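PDB 5CN2: ADP-ribosylation factor-binding protein GGA1 from Saccharomyces cerevisiae, which may help regulate membrane traffic through the trans-Golgi network and binds the small GTPases ARF1 and ARF2, the present chain being its GAE (gamma-adaptin ear) domain. Local coordinates for residues A[13-18]-A[23-28]. Sequence-based numbering, arbitrary orientation.
Sequences HILNQS and IDYELT
With CG held between its backbone N and carbonyl carbon (chi1 64°), Y25 stands its ring beside the partner strand, one face against CB of H13, which lies 3.6 Å from CZ of Y25. In H13, CG anti to the carbonyl carbon swings the imidazole toward the Y25 carbonyl, CD2 coming within 3.5 Å of Y25 O. The two belong to a beta hairpin at the edge of the ear domain's five-stranded antiparallel sheet, and the hairpin illustrates how a classic beta bulge turns an extra residue into the core. H13 and Y25 form a hydrogen-bonded pair, the bond from H13 N to Y25 O running almost straight at 171°. The H13 CB contact is CH-pi, offset toward the rim and 3.9 Å from the Y25 centroid; the two rings themselves meet only obliquely. I14 and D24 follow as a non-hydrogen-bonded pair on the face away from the tyrosine, where the D24 carboxylate forms salt bridges with R12 and R22. The bulge comes next: L15 and N16 both face I23. L15 therefore points inward, its CB 4.0 Å from CE1 of Y25 and its CD2 3.7 Å from CG2 of I23, while W103 and T120 of the second sheet pack against L15. Were Y25 replaced by an alanine, H13 CB would probably lose the face it rests on and L15 its aromatic neighbour at CE1. At the bulge, I23 O accepts two bonds, a bent one from L15 N (138°) and a straighter one from N16 N at 3.1 Å, which lies in the carbonyl plane.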
ATOM      1  N   HIS A  13      -7.184  -5.455  -4.709  1.00 37.65           N
ATOM      2  CA  HIS A  13      -6.879  -4.584  -5.805  1.00 36.60           C
ATOM      3  C   HIS A  13      -5.357  -4.439  -5.827  1.00 38.02           C
ATOM      4  O   HIS A  13      -4.712  -4.496  -4.790  1.00 35.35           O
ATOM      5  CB  HIS A  13      -7.560  -3.226  -5.590  1.00 39.06           C
ATOM      6  CG  HIS A  13      -9.025  -3.323  -5.258  1.00 41.06           C
ATOM      7  ND1 HIS A  13     -10.016  -3.272  -6.221  1.00 39.51           N
ATOM      8  CD2 HIS A  13      -9.667  -3.449  -4.069  1.00 40.31           C
ATOM      9  CE1 HIS A  13     -11.198  -3.378  -5.640  1.00 39.09           C
ATOM     10  NE2 HIS A  13     -11.016  -3.478  -4.335  1.00 41.42           N
ATOM     11  N   ILE A  14      -4.785  -4.266  -7.011  1.00 42.00           N
ATOM     12  CA  ILE A  14      -3.342  -4.248  -7.164  1.00 41.38           C
ATOM     13  C   ILE A  14      -2.903  -2.813  -7.227  1.00 41.24           C
ATOM     14  O   ILE A  14      -3.331  -2.073  -8.099  1.00 41.40           O
ATOM     15  CB  ILE A  14      -2.887  -5.003  -8.431  1.00 45.95           C
ATOM     16  CG1 ILE A  14      -3.266  -6.491  -8.299  1.00 49.46           C
ATOM     17  CG2 ILE A  14      -1.382  -4.867  -8.630  1.00 45.16           C
ATOM     18  CD1 ILE A  14      -2.856  -7.367  -9.468  1.00 50.75           C
ATOM     19  N   LEU A  15      -2.059  -2.421  -6.280  1.00 42.70           N
ATOM     20  CA  LEU A  15      -1.455  -1.098  -6.283  1.00 41.01           C
ATOM     21  C   LEU A  15      -0.253  -1.113  -7.219  1.00 37.40           C
ATOM     22  O   LEU A  15      -0.043  -0.201  -8.012  1.00 33.74           O
ATOM     23  CB  LEU A  15      -0.993  -0.723  -4.867  1.00 43.08           C
ATOM     24  CG  LEU A  15      -0.594   0.745  -4.677  1.00 45.49           C
ATOM     25  CD1 LEU A  15      -1.851   1.583  -4.573  1.00 48.77           C
ATOM     26  CD2 LEU A  15       0.258   0.956  -3.432  1.00 48.51           C
ATOM     27  N   ASN A  16       0.547  -2.155  -7.115  1.00 35.68           N
ATOM     28  CA  ASN A  16       1.742  -2.239  -7.937  1.00 36.85           C
ATOM     29  C   ASN A  16       2.288  -3.661  -8.019  1.00 37.36           C
ATOM     30  O   ASN A  16       2.243  -4.429  -7.049  1.00 38.02           O
ATOM     31  CB  ASN A  16       2.828  -1.313  -7.398  1.00 36.67           C
ATOM     32  CG  ASN A  16       3.917  -1.058  -8.414  1.00 39.02           C
ATOM     33  OD1 ASN A  16       5.087  -1.368  -8.192  1.00 45.31           O
ATOM     34  ND2 ASN A  16       3.531  -0.530  -9.550  1.00 38.09           N
ATOM     35  N   GLN A  17       2.799  -3.995  -9.191  1.00 38.57           N
ATOM     36  CA  GLN A  17       3.460  -5.256  -9.409  1.00 45.30           C
ATOM     37  C   GLN A  17       4.728  -5.030 -10.228  1.00 42.14           C
ATOM     38  O   GLN A  17       4.648  -4.626 -11.369  1.00 40.97           O
ATOM     39  CB  GLN A  17       2.509  -6.253 -10.111  1.00 47.81           C
ATOM     40  CG  GLN A  17       2.971  -7.701  -9.944  1.00 51.71           C
ATOM     41  CD  GLN A  17       1.839  -8.710  -9.895  1.00 53.00           C
ATOM     42  OE1 GLN A  17       0.712  -8.433 -10.325  1.00 57.42           O
ATOM     43  NE2 GLN A  17       2.134  -9.893  -9.354  1.00 53.12           N
ATOM     44  N   SER A  18       5.884  -5.248  -9.605  1.00 43.02           N
ATOM     45  CA  SER A  18       7.180  -5.200 -10.275  1.00 42.01           C
ATOM     46  C   SER A  18       7.599  -6.654 -10.441  1.00 45.96           C
ATOM     47  O   SER A  18       6.758  -7.553 -10.345  1.00 41.61           O
ATOM     48  CB  SER A  18       8.195  -4.389  -9.446  1.00 43.18           C
ATOM     49  OG  SER A  18       8.358  -4.886  -8.118  1.00 43.19           O
ATOM     50  N   ILE A  23       2.316  -5.275  -4.357  1.00 31.78           N
ATOM     51  CA  ILE A  23       1.597  -4.554  -3.324  1.00 32.81           C
ATOM     52  C   ILE A  23       0.178  -4.607  -3.774  1.00 31.15           C
ATOM     53  O   ILE A  23      -0.125  -4.156  -4.847  1.00 31.43           O
ATOM     54  CB  ILE A  23       2.020  -3.063  -3.230  1.00 33.93           C
ATOM     55  CG1 ILE A  23       3.527  -2.930  -3.031  1.00 36.47           C
ATOM     56  CG2 ILE A  23       1.293  -2.369  -2.103  1.00 33.71           C
ATOM     57  CD1 ILE A  23       4.048  -1.511  -3.137  1.00 37.37           C
ATOM     58  N   ASP A  24      -0.697  -5.163  -2.954  1.00 34.82           N
ATOM     59  CA  ASP A  24      -2.126  -5.116  -3.227  1.00 33.06           C
ATOM     60  C   ASP A  24      -2.868  -4.821  -1.937  1.00 34.34           C
ATOM     61  O   ASP A  24      -2.239  -4.678  -0.854  1.00 29.94           O
ATOM     62  CB  ASP A  24      -2.619  -6.415  -3.899  1.00 33.70           C
ATOM     63  CG  ASP A  24      -2.233  -7.669  -3.155  1.00 32.90           C
ATOM     64  OD1 ASP A  24      -1.963  -7.635  -1.940  1.00 37.70           O
ATOM     65  OD2 ASP A  24      -2.188  -8.716  -3.813  1.00 32.51           O
ATOM     66  N   TYR A  25      -4.195  -4.697  -2.032  1.00 34.58           N
ATOM     67  CA  TYR A  25      -4.953  -4.194  -0.875  1.00 34.12           C
ATOM     68  C   TYR A  25      -6.436  -4.429  -0.923  1.00 35.04           C
ATOM     69  O   TYR A  25      -7.019  -4.527  -1.997  1.00 36.42           O
ATOM     70  CB  TYR A  25      -4.695  -2.683  -0.693  1.00 32.68           C
ATOM     71  CG  TYR A  25      -5.176  -1.855  -1.834  1.00 32.05           C
ATOM     72  CD1 TYR A  25      -4.421  -1.711  -2.974  1.00 32.11           C
ATOM     73  CD2 TYR A  25      -6.418  -1.208  -1.775  1.00 33.00           C
ATOM     74  CE1 TYR A  25      -4.875  -0.944  -4.031  1.00 33.69           C
ATOM     75  CE2 TYR A  25      -6.872  -0.444  -2.810  1.00 31.51           C
ATOM     76  CZ  TYR A  25      -6.111  -0.316  -3.937  1.00 33.93           C
ATOM     77  OH  TYR A  25      -6.586   0.437  -4.984  1.00 36.63           O
ATOM     78  N   GLU A  26      -7.031  -4.521   0.265  1.00 37.22           N
ATOM     79  CA  GLU A  26      -8.469  -4.524   0.441  1.00 38.77           C
ATOM     80  C   GLU A  26      -8.908  -3.101   0.744  1.00 42.18           C
ATOM     81  O   GLU A  26      -8.215  -2.347   1.438  1.00 40.03           O
ATOM     82  CB  GLU A  26      -8.861  -5.467   1.578  1.00 42.29           C
ATOM     83  CG  GLU A  26      -8.569  -6.923   1.237  1.00 45.98           C
ATOM     84  CD  GLU A  26      -8.692  -7.884   2.399  1.00 48.25           C
ATOM     85  OE1 GLU A  26      -8.599  -7.480   3.574  1.00 48.11           O
ATOM     86  OE2 GLU A  26      -8.851  -9.084   2.112  1.00 61.32           O
ATOM     87  N   LEU A  27     -10.055  -2.718   0.210  1.00 43.42           N
ATOM     88  CA  LEU A  27     -10.567  -1.375   0.411  1.00 45.61           C
ATOM     89  C   LEU A  27     -12.023  -1.463   0.804  1.00 45.08           C
ATOM     90  O   LEU A  27     -12.844  -1.877  -0.004  1.00 42.80           O
ATOM     91  CB  LEU A  27     -10.422  -0.560  -0.863  1.00 49.06           C
ATOM     92  CG  LEU A  27     -11.002   0.852  -0.801  1.00 51.51           C
ATOM     93  CD1 LEU A  27     -10.186   1.738   0.106  1.00 50.28           C
ATOM     94  CD2 LEU A  27     -11.046   1.434  -2.201  1.00 58.53           C
ATOM     95  N   THR A  28     -12.328  -1.083   2.043  1.00 41.77           N
ATOM     96  CA  THR A  28     -13.687  -1.140   2.553  1.00 46.14           C
ATOM     97  C   THR A  28     -14.162   0.226   3.018  1.00 49.40           C
ATOM     98  O   THR A  28     -13.377   1.083   3.415  1.00 52.73           O
ATOM     99  CB  THR A  28     -13.777  -2.083   3.746  1.00 45.56           C
ATOM    100  OG1 THR A  28     -12.657  -1.848   4.598  1.00 46.37           O
ATOM    101  CG2 THR A  28     -13.754  -3.507   3.285  1.00 47.76           C
TER